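Local coordinates for histidine acid phosphatase (Hafnia alvei, PDB 4ARU), which belongs to branch 2 of the histidine phosphatase superfamily, a family of enzymes built round a mixed alpha/beta fold, at residues K268-P273 with V406-L412. Numbering follows the deposited sequence.
Sequences KHNGTP and VEPACQL
The C-terminal tail of the chain packs here against a short length of helix 264-282. Residues 268-273 are helical, with a kink where Pro273 lacks an amide hydrogen. Val406 leaves helix 395-405 with extended phi/psi (-69/155), and 408-410 form a short 3-10 turn. CA atoms pair as Thr272 with Val406 (5.1 Å), His269 with Cys410 (6.0 Å) and Pro273 with Gln411 (5.7 Å).

Thr272, chi1 m, is the polar centre. Thr272 OG1 donates to Lys268 O (2.6 Å) and accepts from Glu407 N (2.9 Å, nearly linear). Glu407 (t, p) splits its carboxylate. Glu407 OE2 accepts from Ala409 N (3.0 Å), while Glu407 OE1 makes a long salt bridge to Lys268 NZ (3.6 Å). Water 1 bridges this pair, 3.0 Å from Lys268 NZ and 2.9 Å from Glu407 OE1.

Glu407 CG lies over a face of the His269 ring, a CH-pi contact 4.2 Å from the centroid. Cys410 SG, disulfide-bonded to Cys135, approaches His269 CD2 obliquely at 3.5 Å. His269 ND1 is satisfied by Tyr265 O, and Gln411 NE2 by Gln276 OE1. Pro273 CG meets Leu412 CD2 at 3.6 Å.

Cys410 O, 3.3 Å from Pro273 CG, and His269 O are buried without partners. Between these segments the one direct hydrogen bond is thus Glu407 N to Thr272 OG1. A water-bridged ion pair and apolar and ring contacts add to it, Gln411 bonds further along the helix, and the disulfide ties the tail to Cys135.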
loop_
_atom_site.group_PDB
_atom_site.type_symbol
_atom_site.label_atom_id
_atom_site.label_comp_id
_atom_site.label_asym_id
_atom_site.label_seq_id
_atom_site.Cartn_x
_atom_site.Cartn_y
_atom_site.Cartn_z
ATOM N N LYS A 268 0.224 0.590 14.663
ATOM C CA LYS A 268 1.517 0.821 15.315
ATOM C C LYS A 268 2.240 -0.477 15.602
ATOM O O LYS A 268 3.474 -0.472 15.659
ATOM C CB LYS A 268 1.388 1.663 16.576
ATOM C CG LYS A 268 0.764 0.925 17.725
ATOM C CD LYS A 268 0.389 1.864 18.839
ATOM C CE LYS A 268 0.014 1.109 20.077
ATOM N NZ LYS A 268 -0.189 1.983 21.276
ATOM N N HIS A 269 1.517 -1.587 15.784
ATOM C CA HIS A 269 2.182 -2.867 16.034
ATOM C C HIS A 269 2.786 -3.388 14.745
ATOM O O HIS A 269 3.811 -4.071 14.802
ATOM C CB HIS A 269 1.240 -3.895 16.668
ATOM C CG HIS A 269 1.051 -3.707 18.128
ATOM N ND1 HIS A 269 0.147 -2.804 18.667
ATOM C CD2 HIS A 269 1.659 -4.294 19.184
ATOM C CE1 HIS A 269 0.239 -2.823 19.980
ATOM N NE2 HIS A 269 1.111 -3.752 20.324
ATOM N N ASN A 270 2.155 -3.139 13.603
ATOM C CA ASN A 270 2.639 -3.664 12.326
ATOM C C ASN A 270 3.556 -2.693 11.611
ATOM O O ASN A 270 4.345 -3.119 10.757
ATOM C CB ASN A 270 1.467 -4.057 11.446
ATOM C CG ASN A 270 0.714 -5.271 11.968
ATOM O OD1 ASN A 270 1.204 -6.377 11.897
ATOM N ND2 ASN A 270 -0.487 -5.061 12.510
ATOM N N GLY A 271 3.465 -1.405 11.974
ATOM C CA GLY A 271 4.110 -0.334 11.254
ATOM C C GLY A 271 5.288 0.348 11.901
ATOM O O GLY A 271 5.919 1.194 11.269
ATOM N N THR A 272 5.559 0.040 13.147
ATOM C CA THR A 272 6.627 0.728 13.891
ATOM C C THR A 272 7.984 0.604 13.176
ATOM O O THR A 272 8.649 1.620 12.962
ATOM C CB THR A 272 6.636 0.364 15.384
ATOM O OG1 THR A 272 5.555 1.083 16.002
ATOM C CG2 THR A 272 7.864 0.780 16.031
ATOM N N PRO A 273 8.412 -0.615 12.810
ATOM C CA PRO A 273 9.707 -0.669 12.139
ATOM C C PRO A 273 9.787 0.174 10.897
ATOM O O PRO A 273 10.814 0.858 10.676
ATOM C CB PRO A 273 9.875 -2.169 11.855
ATOM C CG PRO A 273 9.207 -2.794 13.061
ATOM C CD PRO A 273 7.945 -1.943 13.238
ATOM N N VAL A 406 4.897 5.525 17.457
ATOM C CA VAL A 406 5.478 4.192 17.483
ATOM C C VAL A 406 5.112 3.466 18.753
ATOM O O VAL A 406 4.819 4.064 19.810
ATOM C CB VAL A 406 7.008 4.214 17.276
ATOM C CG1 VAL A 406 7.340 4.673 15.851
ATOM C CG2 VAL A 406 7.683 5.012 18.358
ATOM N N GLU A 407 5.136 2.142 18.642
ATOM C CA GLU A 407 5.033 1.262 19.794
ATOM C C GLU A 407 6.437 0.795 20.193
ATOM O O GLU A 407 7.065 0.079 19.440
ATOM C CB GLU A 407 4.180 0.062 19.463
ATOM C CG GLU A 407 4.088 -1.044 20.507
ATOM C CD GLU A 407 3.891 -0.528 21.919
ATOM O OE1 GLU A 407 2.833 0.172 22.115
ATOM O OE2 GLU A 407 4.747 -0.775 22.843
ATOM N N PRO A 408 6.932 1.225 21.341
ATOM C CA PRO A 408 8.302 0.846 21.675
ATOM C C PRO A 408 8.578 -0.658 21.686
ATOM O O PRO A 408 9.690 -1.072 21.352
ATOM C CB PRO A 408 8.486 1.407 23.062
ATOM C CG PRO A 408 7.568 2.582 23.118
ATOM C CD PRO A 408 6.375 2.155 22.338
ATOM N N ALA A 409 7.607 -1.480 22.087
ATOM C CA ALA A 409 7.804 -2.937 22.093
ATOM C C ALA A 409 8.006 -3.524 20.704
ATOM O O ALA A 409 8.481 -4.665 20.596
ATOM C CB ALA A 409 6.632 -3.629 22.786
ATOM N N CYS A 410 7.662 -2.764 19.654
ATOM C CA CYS A 410 7.717 -3.245 18.298
ATOM C C CYS A 410 8.879 -2.681 17.508
ATOM O O CYS A 410 8.940 -2.907 16.307
ATOM C CB CYS A 410 6.405 -2.857 17.623
ATOM S SG CYS A 410 4.962 -3.685 18.348
ATOM N N GLN A 411 9.778 -1.960 18.186
ATOM C CA GLN A 411 11.026 -1.514 17.573
ATOM C C GLN A 411 11.939 -2.708 17.303
ATOM O O GLN A 411 11.951 -3.675 18.062
ATOM C CB GLN A 411 11.725 -0.478 18.445
ATOM C CG GLN A 411 10.930 0.801 18.619
ATOM C CD GLN A 411 11.033 1.793 17.452
ATOM O OE1 GLN A 411 11.530 1.501 16.331
ATOM N NE2 GLN A 411 10.503 2.973 17.683
ATOM N N LEU A 412 12.656 -2.652 16.179
ATOM C CA LEU A 412 13.578 -3.745 15.862
ATOM C C LEU A 412 14.723 -3.769 16.859
ATOM O O LEU A 412 15.324 -2.733 17.126
ATOM C CB LEU A 412 14.064 -3.635 14.426
ATOM C CG LEU A 412 13.000 -3.740 13.343
ATOM C CD1 LEU A 412 13.641 -3.718 11.967
ATOM C CD2 LEU A 412 12.079 -4.953 13.512
HETATM O O HOH W 1 0.130 -0.606 22.722
#